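Local coordinates for particle-associated glycoside hydrolase (Acinetobacter phage Fri1, PDB 6C72), which probably depolymerises the capsular polysaccharide of its Acinetobacter baumannii host as a zinc-binding viral tailspike, helping the phage to enter the cell, at residues K88-H91 against A92-G96; T111-Q114 against K115-Y119; Q129-K132 against G133-A137. All coordinates share one frame; numbering follows the deposited sequence.

Interaction 1 (K88-H91 against A92-G96). With ZN (zinc ion), chain E; ZN (zinc ion), chain F.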
ATOM      1  N   LYS A  88       4.799 -13.038  33.007  1.00 37.49           N
ATOM      2  CA  LYS A  88       3.523 -12.416  32.628  1.00 35.24           C
ATOM      3  C   LYS A  88       2.565 -13.395  31.948  1.00 33.41           C
ATOM      4  O   LYS A  88       1.785 -13.007  31.078  1.00 32.54           O
ATOM      5  CB  LYS A  88       3.745 -11.191  31.737  1.00 36.54           C
ATOM      6  CG  LYS A  88       4.614 -10.112  32.364  1.00 39.04           C
ATOM      7  CD  LYS A  88       4.962  -9.021  31.355  1.00 41.07           C
ATOM      8  CE  LYS A  88       3.706  -8.323  30.827  1.00 39.42           C
ATOM      9  NZ  LYS A  88       4.048  -7.250  29.847  1.00 41.73           N
ATOM     10  N   VAL A  89       2.581 -14.659  32.361  1.00 33.24           N
ATOM     11  CA  VAL A  89       1.674 -15.681  31.847  1.00 32.22           C
ATOM     12  C   VAL A  89       1.010 -16.358  33.038  1.00 31.07           C
ATOM     13  O   VAL A  89       1.695 -16.909  33.905  1.00 32.00           O
ATOM     14  CB  VAL A  89       2.391 -16.731  30.972  1.00 34.28           C
ATOM     15  CG1 VAL A  89       1.397 -17.776  30.477  1.00 33.82           C
ATOM     16  CG2 VAL A  89       3.095 -16.082  29.792  1.00 35.83           C
ATOM     17  N   LEU A  90      -0.311 -16.286  33.102  1.00 35.37           N
ATOM     18  CA  LEU A  90      -1.094 -17.005  34.093  1.00 34.37           C
ATOM     19  C   LEU A  90      -1.834 -18.151  33.411  1.00 32.26           C
ATOM     20  O   LEU A  90      -2.622 -17.919  32.487  1.00 31.50           O
ATOM     21  CB  LEU A  90      -2.075 -16.067  34.782  1.00 34.63           C
ATOM     22  CG  LEU A  90      -3.150 -16.728  35.636  1.00 33.10           C
ATOM     23  CD1 LEU A  90      -2.551 -17.510  36.797  1.00 34.01           C
ATOM     24  CD2 LEU A  90      -4.068 -15.644  36.139  1.00 32.87           C
ATOM     25  N   HIS A  91      -1.577 -19.380  33.855  1.00 39.21           N
ATOM     26  CA  HIS A  91      -2.344 -20.523  33.373  1.00 37.80           C
ATOM     27  C   HIS A  91      -3.673 -20.561  34.121  1.00 37.05           C
ATOM     28  O   HIS A  91      -3.690 -20.567  35.355  1.00 37.27           O
ATOM     29  CB  HIS A  91      -1.564 -21.823  33.568  1.00 37.66           C
ATOM     30  CG  HIS A  91      -0.352 -21.930  32.696  1.00 38.20           C
ATOM     31  ND1 HIS A  91      -0.270 -22.812  31.638  1.00 38.57           N
ATOM     32  CD2 HIS A  91       0.823 -21.257  32.715  1.00 39.16           C
ATOM     33  CE1 HIS A  91       0.900 -22.671  31.038  1.00 39.90           C
ATOM     34  NE2 HIS A  91       1.580 -21.731  31.670  1.00 39.31           N
ATOM     35  N   ALA A  92      -4.785 -20.546  33.384  1.00 38.95           N
ATOM     36  CA  ALA A  92      -6.092 -20.557  34.028  1.00 38.64           C
ATOM     37  C   ALA A  92      -6.263 -21.781  34.925  1.00 38.24           C
ATOM     38  O   ALA A  92      -7.006 -21.727  35.917  1.00 38.39           O
ATOM     39  CB  ALA A  92      -7.198 -20.493  32.983  1.00 38.83           C
ATOM     40  N   THR A  93      -5.585 -22.890  34.606  1.00 33.58           N
ATOM     41  CA  THR A  93      -5.627 -24.036  35.508  1.00 35.35           C
ATOM     42  C   THR A  93      -5.117 -23.679  36.902  1.00 34.06           C
ATOM     43  O   THR A  93      -5.507 -24.321  37.888  1.00 35.00           O
ATOM     44  CB  THR A  93      -4.813 -25.192  34.935  1.00 38.16           C
ATOM     45  OG1 THR A  93      -3.496 -24.729  34.618  1.00 37.59           O
ATOM     46  CG2 THR A  93      -5.485 -25.785  33.696  1.00 40.39           C
ATOM     47  N   GLN A  94      -4.261 -22.667  37.015  1.00 32.43           N
ATOM     48  CA  GLN A  94      -3.764 -22.258  38.323  1.00 33.44           C
ATOM     49  C   GLN A  94      -4.793 -21.465  39.124  1.00 33.96           C
ATOM     50  O   GLN A  94      -4.495 -21.060  40.258  1.00 35.30           O
ATOM     51  CB  GLN A  94      -2.466 -21.454  38.162  1.00 34.75           C
ATOM     52  CG  GLN A  94      -1.338 -22.272  37.518  1.00 34.58           C
ATOM     53  CD  GLN A  94      -0.124 -21.438  37.133  1.00 35.87           C
ATOM     54  OE1 GLN A  94      -0.253 -20.336  36.594  1.00 36.44           O
ATOM     55  NE2 GLN A  94       1.061 -21.962  37.403  1.00 36.56           N
ATOM     56  N   ALA A  95      -5.983 -21.224  38.565  1.00 38.78           N
ATOM     57  CA  ALA A  95      -7.126 -20.718  39.315  1.00 39.63           C
ATOM     58  C   ALA A  95      -8.199 -21.777  39.505  1.00 39.33           C
ATOM     59  O   ALA A  95      -9.296 -21.462  39.973  1.00 40.49           O
ATOM     60  CB  ALA A  95      -7.731 -19.498  38.625  1.00 40.13           C
ATOM     61  N   GLY A  96      -7.918 -23.020  39.140  1.00 37.19           N
ATOM     62  CA  GLY A  96      -8.855 -24.101  39.321  1.00 38.38           C
ATOM     63  C   GLY A  96      -9.608 -24.514  38.079  1.00 37.32           C
ATOM     64  O   GLY A  96     -10.441 -25.418  38.163  1.00 38.35           O
TER
HETATM   65 ZN    ZN E 802      -1.923 -24.498  31.320  1.00 76.53          ZN
HETATM   66 ZN    ZN F 803       3.322 -21.403  30.670  1.00 66.49          ZN
HETATM   67  O   HOH W   1      -4.101 -23.148  31.686  1.00 18.23           O
HETATM   68  O   HOH W   2       4.446 -22.824  31.212  1.00 31.53           O
HETATM   69  O   HOH W   3       2.797 -20.813  28.333  1.00 25.78           O

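Interaction 2 (T111-Q114 against K115-Y119)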
ATOM      1  N   THR A 111     -16.722 -17.786  36.121  1.00 39.70           N
ATOM      2  CA  THR A 111     -16.148 -17.037  37.231  1.00 39.98           C
ATOM      3  C   THR A 111     -14.639 -17.234  37.321  1.00 39.08           C
ATOM      4  O   THR A 111     -13.894 -16.273  37.555  1.00 39.20           O
ATOM      5  CB  THR A 111     -16.836 -17.452  38.533  1.00 40.62           C
ATOM      6  OG1 THR A 111     -18.230 -17.128  38.453  1.00 41.66           O
ATOM      7  CG2 THR A 111     -16.225 -16.733  39.726  1.00 41.01           C
ATOM      8  N   ILE A 112     -14.166 -18.462  37.088  1.00 35.27           N
ATOM      9  CA  ILE A 112     -12.738 -18.743  37.212  1.00 34.56           C
ATOM     10  C   ILE A 112     -11.952 -18.004  36.141  1.00 33.16           C
ATOM     11  O   ILE A 112     -10.939 -17.356  36.439  1.00 33.23           O
ATOM     12  CB  ILE A 112     -12.476 -20.258  37.154  1.00 34.92           C
ATOM     13  CG1 ILE A 112     -12.998 -20.936  38.428  1.00 36.98           C
ATOM     14  CG2 ILE A 112     -10.993 -20.544  36.919  1.00 34.10           C
ATOM     15  CD1 ILE A 112     -13.024 -22.430  38.318  1.00 37.67           C
ATOM     16  N   LEU A 113     -12.402 -18.087  34.879  1.00 34.34           N
ATOM     17  CA  LEU A 113     -11.662 -17.448  33.791  1.00 33.94           C
ATOM     18  C   LEU A 113     -11.652 -15.937  33.957  1.00 34.52           C
ATOM     19  O   LEU A 113     -10.623 -15.289  33.736  1.00 34.56           O
ATOM     20  CB  LEU A 113     -12.253 -17.826  32.429  1.00 33.46           C
ATOM     21  CG  LEU A 113     -11.578 -17.211  31.194  1.00 33.11           C
ATOM     22  CD1 LEU A 113     -10.084 -17.489  31.191  1.00 32.99           C
ATOM     23  CD2 LEU A 113     -12.214 -17.702  29.887  1.00 32.81           C
ATOM     24  N   GLN A 114     -12.784 -15.363  34.379  1.00 31.50           N
ATOM     25  CA  GLN A 114     -12.850 -13.923  34.591  1.00 31.70           C
ATOM     26  C   GLN A 114     -11.889 -13.495  35.687  1.00 31.95           C
ATOM     27  O   GLN A 114     -11.317 -12.403  35.628  1.00 31.68           O
ATOM     28  CB  GLN A 114     -14.277 -13.503  34.936  1.00 32.93           C
ATOM     29  CG  GLN A 114     -14.480 -11.998  34.857  1.00 33.22           C
ATOM     30  CD  GLN A 114     -14.235 -11.463  33.457  1.00 32.29           C
ATOM     31  OE1 GLN A 114     -14.929 -11.835  32.509  1.00 32.19           O
ATOM     32  NE2 GLN A 114     -13.223 -10.614  33.314  1.00 31.76           N
ATOM     33  N   LYS A 115     -11.721 -14.332  36.711  1.00 38.69           N
ATOM     34  CA  LYS A 115     -10.749 -14.039  37.759  1.00 39.11           C
ATOM     35  C   LYS A 115      -9.343 -13.947  37.185  1.00 38.98           C
ATOM     36  O   LYS A 115      -8.546 -13.093  37.593  1.00 39.73           O
ATOM     37  CB  LYS A 115     -10.809 -15.112  38.841  1.00 39.17           C
ATOM     38  CG  LYS A 115     -11.699 -14.816  39.981  1.00 39.85           C
ATOM     39  CD  LYS A 115     -11.293 -15.721  41.139  1.00 40.02           C
ATOM     40  CE  LYS A 115     -12.483 -16.417  41.769  1.00 40.20           C
ATOM     41  NZ  LYS A 115     -13.217 -15.448  42.627  1.00 41.18           N
ATOM     42  N   CYS A 116      -9.012 -14.843  36.256  1.00 33.92           N
ATOM     43  CA  CYS A 116      -7.680 -14.839  35.667  1.00 34.27           C
ATOM     44  C   CYS A 116      -7.444 -13.570  34.851  1.00 34.40           C
ATOM     45  O   CYS A 116      -6.407 -12.911  34.994  1.00 35.45           O
ATOM     46  CB  CYS A 116      -7.488 -16.093  34.803  1.00 33.88           C
ATOM     47  SG  CYS A 116      -7.560 -17.655  35.746  1.00 34.24           S
ATOM     48  N   VAL A 117      -8.400 -13.205  33.998  1.00 29.71           N
ATOM     49  CA  VAL A 117      -8.231 -12.005  33.181  1.00 29.55           C
ATOM     50  C   VAL A 117      -8.137 -10.774  34.073  1.00 30.59           C
ATOM     51  O   VAL A 117      -7.278  -9.907  33.870  1.00 31.12           O
ATOM     52  CB  VAL A 117      -9.379 -11.881  32.159  1.00 29.43           C
ATOM     53  CG1 VAL A 117      -9.266 -10.596  31.373  1.00 30.19           C
ATOM     54  CG2 VAL A 117      -9.414 -13.089  31.251  1.00 28.73           C
ATOM     55  N   ASP A 118      -9.016 -10.691  35.084  1.00 36.48           N
ATOM     56  CA  ASP A 118      -9.023  -9.555  35.999  1.00 37.65           C
ATOM     57  C   ASP A 118      -7.728  -9.445  36.787  1.00 38.07           C
ATOM     58  O   ASP A 118      -7.219  -8.340  36.999  1.00 39.13           O
ATOM     59  CB  ASP A 118     -10.200  -9.651  36.968  1.00 37.86           C
ATOM     60  CG  ASP A 118     -11.528  -9.351  36.308  1.00 38.32           C
ATOM     61  OD1 ASP A 118     -11.549  -9.085  35.084  1.00 38.49           O
ATOM     62  OD2 ASP A 118     -12.550  -9.330  37.033  1.00 38.78           O
ATOM     63  N   TYR A 119      -7.186 -10.573  37.248  1.00 31.44           N
ATOM     64  CA  TYR A 119      -5.980 -10.507  38.067  1.00 31.78           C
ATOM     65  C   TYR A 119      -4.760 -10.121  37.235  1.00 32.24           C
ATOM     66  O   TYR A 119      -3.916  -9.336  37.693  1.00 33.70           O
ATOM     67  CB  TYR A 119      -5.752 -11.833  38.789  1.00 32.26           C
ATOM     68  CG  TYR A 119      -4.500 -11.824  39.628  1.00 32.83           C
ATOM     69  CD1 TYR A 119      -4.409 -11.033  40.764  1.00 33.62           C
ATOM     70  CD2 TYR A 119      -3.399 -12.582  39.266  1.00 33.89           C
ATOM     71  CE1 TYR A 119      -3.265 -11.007  41.534  1.00 35.17           C
ATOM     72  CE2 TYR A 119      -2.246 -12.571  40.035  1.00 35.50           C
ATOM     73  CZ  TYR A 119      -2.189 -11.783  41.171  1.00 36.11           C
ATOM     74  OH  TYR A 119      -1.046 -11.760  41.930  1.00 37.21           O
TER

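Interaction 3 (Q129-K132 against G133-A137). With ZN (zinc ion), chain D.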
ATOM      1  N   GLN A 129      -3.265 -18.156  29.791  1.00 31.61           N
ATOM      2  CA  GLN A 129      -3.111 -19.370  29.001  1.00 32.10           C
ATOM      3  C   GLN A 129      -4.259 -20.319  29.313  1.00 30.51           C
ATOM      4  O   GLN A 129      -4.542 -20.597  30.486  1.00 29.95           O
ATOM      5  CB  GLN A 129      -1.768 -20.037  29.310  1.00 33.48           C
ATOM      6  CG  GLN A 129      -1.515 -21.322  28.553  1.00 34.05           C
ATOM      7  CD  GLN A 129      -1.286 -21.088  27.060  1.00 34.04           C
ATOM      8  OE1 GLN A 129      -0.482 -20.232  26.664  1.00 34.34           O
ATOM      9  NE2 GLN A 129      -1.992 -21.846  26.224  1.00 33.53           N
ATOM     10  N   LEU A 130      -4.926 -20.767  28.297  1.00 28.20           N
ATOM     11  CA  LEU A 130      -5.931 -21.800  28.476  1.00 28.21           C
ATOM     12  C   LEU A 130      -5.339 -23.155  28.124  1.00 28.69           C
ATOM     13  O   LEU A 130      -4.469 -23.244  27.259  1.00 28.76           O
ATOM     14  CB  LEU A 130      -7.160 -21.559  27.598  1.00 27.53           C
ATOM     15  CG  LEU A 130      -7.878 -20.246  27.859  1.00 27.28           C
ATOM     16  CD1 LEU A 130      -9.107 -20.102  26.980  1.00 26.91           C
ATOM     17  CD2 LEU A 130      -8.227 -20.124  29.344  1.00 27.83           C
ATOM     18  N   PRO A 131      -5.745 -24.227  28.782  1.00 29.28           N
ATOM     19  CA  PRO A 131      -5.270 -25.560  28.406  1.00 29.90           C
ATOM     20  C   PRO A 131      -6.077 -26.082  27.222  1.00 29.28           C
ATOM     21  O   PRO A 131      -6.999 -25.450  26.738  1.00 28.48           O
ATOM     22  CB  PRO A 131      -5.543 -26.385  29.666  1.00 30.97           C
ATOM     23  CG  PRO A 131      -6.806 -25.780  30.187  1.00 30.61           C
ATOM     24  CD  PRO A 131      -6.695 -24.287  29.907  1.00 29.68           C
ATOM     25  N   LYS A 132      -5.741 -27.283  26.789  1.00 30.98           N
ATOM     26  CA  LYS A 132      -6.601 -27.979  25.848  1.00 30.47           C
ATOM     27  C   LYS A 132      -7.915 -28.362  26.532  1.00 29.61           C
ATOM     28  O   LYS A 132      -8.015 -28.415  27.758  1.00 30.35           O
ATOM     29  CB  LYS A 132      -5.903 -29.231  25.312  1.00 31.95           C
ATOM     30  CG  LYS A 132      -4.668 -28.931  24.474  1.00 33.34           C
ATOM     31  CD  LYS A 132      -4.196 -30.153  23.739  1.00 34.20           C
ATOM     32  CE  LYS A 132      -3.470 -31.090  24.670  1.00 34.03           C
ATOM     33  NZ  LYS A 132      -3.202 -32.351  23.959  1.00 33.79           N
ATOM     34  N   GLY A 133      -8.932 -28.600  25.718  1.00 32.79           N
ATOM     35  CA  GLY A 133     -10.228 -29.041  26.190  1.00 31.65           C
ATOM     36  C   GLY A 133     -11.328 -28.077  25.784  1.00 30.00           C
ATOM     37  O   GLY A 133     -11.087 -27.005  25.228  1.00 29.38           O
ATOM     38  N   HIS A 134     -12.561 -28.502  26.067  1.00 31.79           N
ATOM     39  CA  HIS A 134     -13.731 -27.649  25.892  1.00 30.78           C
ATOM     40  C   HIS A 134     -13.955 -26.867  27.176  1.00 30.26           C
ATOM     41  O   HIS A 134     -13.923 -27.438  28.271  1.00 30.69           O
ATOM     42  CB  HIS A 134     -14.970 -28.466  25.529  1.00 31.31           C
ATOM     43  CG  HIS A 134     -14.925 -29.039  24.145  1.00 31.84           C
ATOM     44  ND1 HIS A 134     -15.598 -28.479  23.080  1.00 31.72           N
ATOM     45  CD2 HIS A 134     -14.250 -30.103  23.641  1.00 32.76           C
ATOM     46  CE1 HIS A 134     -15.366 -29.189  21.991  1.00 32.43           C
ATOM     47  NE2 HIS A 134     -14.544 -30.174  22.301  1.00 33.06           N
ATOM     48  N   ILE A 135     -14.132 -25.557  27.039  1.00 33.79           N
ATOM     49  CA  ILE A 135     -14.272 -24.649  28.166  1.00 33.51           C
ATOM     50  C   ILE A 135     -15.532 -23.826  27.944  1.00 33.72           C
ATOM     51  O   ILE A 135     -15.631 -23.094  26.950  1.00 33.64           O
ATOM     52  CB  ILE A 135     -13.045 -23.736  28.309  1.00 33.06           C
ATOM     53  CG1 ILE A 135     -11.778 -24.582  28.438  1.00 33.79           C
ATOM     54  CG2 ILE A 135     -13.197 -22.829  29.513  1.00 32.99           C
ATOM     55  CD1 ILE A 135     -10.504 -23.785  28.368  1.00 34.07           C
ATOM     56  N   TYR A 136     -16.491 -23.941  28.858  1.00 33.02           N
ATOM     57  CA  TYR A 136     -17.687 -23.102  28.848  1.00 33.87           C
ATOM     58  C   TYR A 136     -17.451 -21.994  29.862  1.00 33.87           C
ATOM     59  O   TYR A 136     -17.587 -22.206  31.070  1.00 34.07           O
ATOM     60  CB  TYR A 136     -18.938 -23.905  29.179  1.00 34.87           C
ATOM     61  CG  TYR A 136     -19.302 -24.964  28.154  1.00 35.20           C
ATOM     62  CD1 TYR A 136     -20.160 -24.673  27.096  1.00 36.03           C
ATOM     63  CD2 TYR A 136     -18.810 -26.262  28.260  1.00 34.97           C
ATOM     64  CE1 TYR A 136     -20.512 -25.635  26.169  1.00 36.50           C
ATOM     65  CE2 TYR A 136     -19.150 -27.231  27.330  1.00 35.50           C
ATOM     66  CZ  TYR A 136     -20.002 -26.913  26.288  1.00 36.21           C
ATOM     67  OH  TYR A 136     -20.357 -27.879  25.371  1.00 36.90           O
ATOM     68  N   ALA A 137     -17.100 -20.810  29.367  1.00 33.91           N
ATOM     69  CA  ALA A 137     -16.746 -19.700  30.242  1.00 34.05           C
ATOM     70  C   ALA A 137     -16.651 -18.414  29.442  1.00 34.61           C
ATOM     71  O   ALA A 137     -15.715 -18.245  28.655  1.00 33.88           O
ATOM     72  CB  ALA A 137     -15.413 -19.965  30.941  1.00 32.99           C
TER
HETATM   73 ZN    ZN D 801     -13.859 -31.647  21.148  1.00 35.61          ZN
HETATM   74  O   HOH W   4     -14.787 -33.586  21.010  1.00 36.49           O
HETATM   75  O   HOH W   5     -14.458 -30.886  18.827  1.00 32.51           O
HETATM   76  O   HOH W   6     -12.119 -32.251  21.914  1.00 31.53           O

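Interaction 1 (K88-H91 against A92-G96)
Gln94 N turns back to His91 O over 2.7 Å, an i+3 backbone bond made where strand 89-91 gives way to the 3-10 segment 92-95. The bond is short but bent, with the donor 49° out of the carbonyl plane of His91. The side chain of Gln94 makes a second link to the same residue. Its OE1 accepts the backbone N of His91 at 3.2 Å. The donor again sits above the carbonyl plane, here that of the Gln94 amide. CG of Gln94 lies beside its own backbone N (chi1 -62°) and the chain then runs extended, which carries the amide back along the strand. OE1 ends at the edge of the His91 ring, and the amide and ring planes stand steeply to each other. The amide is held at both ends, because Gln94 NE2 bonds to Gly52 O. Buried Leu90 flanks the polar link: its CD1 lies 3.6 Å from Gln94 OE1, and the two side chains run past each other in opposite directions. Thr93 OG1 comes alongside CB of His91.

The His91 ring bridges two zinc ions. Its ND1 meets the zinc of chain E at 2.4 Å. Its NE2 binds the zinc of chain F at 2.0 Å. The two metal bonds thus use both ring nitrogens and should restrict rotation of the ring. Water 1 belongs to the first zinc and also accepts Thr93 N, so the metal is linked to the turn. Two further waters bind the second zinc. The arrangement is a strand that ends in a 3-10 turn, with a zinc-binding histidine at the junction. It opens the parallel beta-helix of this tailspike.

Interaction 2 (T111-Q114 against K115-Y119)
Gln114 and Asp118 make the side-chain hydrogen bond of this helical turn, and the rest is backbone bonding and apolar packing. Gln114 NE2 donates a hydrogen bond to Asp118 OD1 at 2.9 Å. The acceptor lies nearly in the amide plane of Gln114, yet it is met from above the carboxylate plane. CG of Gln114 stands opposite its backbone N (chi1 -167°), and a bend at chi2 swings the amide along the helix towards the aspartate one turn on. Both partners have further bonds. Gln114 OE1 accepts Met140 N, and Asp118 OD1 forms a salt bridge with Lys142. The amide is therefore fixed at both ends, and Lys142 probably helps to balance the charge of Asp118.

Four i+4 backbone bonds carry the helix across the junction. The shortest is Asp118 N to Gln114 O at 2.9 Å. Val117 N to Leu113 O is 3.1 Å.

Apolar contact within the turn is loose. Leu113 CD1 is 4.5 Å from Val117 CG2. Thr111 CG2 only grazes the aliphatic part of Lys115.

Helix 110-122 lies between strands 89-91 and 126-129 in the chain. Leu113 and Cys116 both pack on Val128 of strand 126-129, and Leu113 also meets Ala139 of strand 133-140. The position is consistent with a helix covering one end of the beta-helix.

Interaction 3 (Q129-K132 against G133-A137)
Leu130 O is gripped by two side chains: Gln129 NE2 bonds to it at 3.0 Å, and Thr150 OG1 bonds to it as well. The amide bond is fairly straight, with an N-H...O angle of 156°. At the other end of the same amide, Gln129 OE1 accepts Arg148 NE, so the amide is held at both ends.

Across the turn the contact is apolar. Ile135 puts its CD1 4.1 Å from Leu130 CB. The same methyl lies 4.1 Å from Pro131 CD. CG1 of Ile135 stands opposite its carbonyl carbon (chi1 -56°), and the extended chain beyond points the methyl back into the bend. Gly133 makes the bend possible. Its phi is 121°, where a side chain would run into the carbonyl O of Lys132.

His134 points away from the bend and binds the zinc of chain D through NE2 at 2.0 Å. Waters 4, 5 and 6 also bind this zinc. His182 NE2 is hydrogen-bonded to His134 ND1; His182, a second-shell partner, probably helps to orient the His134 ring, and Phe180 stacks on that ring.

The turn joins strand 126-129 to strand 133-140. Gly133 pairs with Gly178 just ahead of strand 179-182, while Leu130 packs on Leu204 of strand 204-207, within the stacked coils of the beta-helix.

The three contacts follow in series along the chain and form one patch at the start of the beta-helix. Strand 89-91 of interaction 1 runs parallel to strand 126-129, whose end Gln129 opens interaction 3: Leu90 O and Gln129 N are 2.8 Å apart, a probable hydrogen bond. Interaction 2 packs against both. Cys116 SG lies 3.4 Å from Ala95 CB, and Leu113 CD1 lies 3.7 Å from Leu130 CD2. Interactions 1 and 3 each carry a zinc-binding histidine, whereas the helix has none; the side chain of Cys116 is about 10 Å from a zinc ion. The side chain of Lys132 in interaction 3 also comes within about 4 Å of a further zinc.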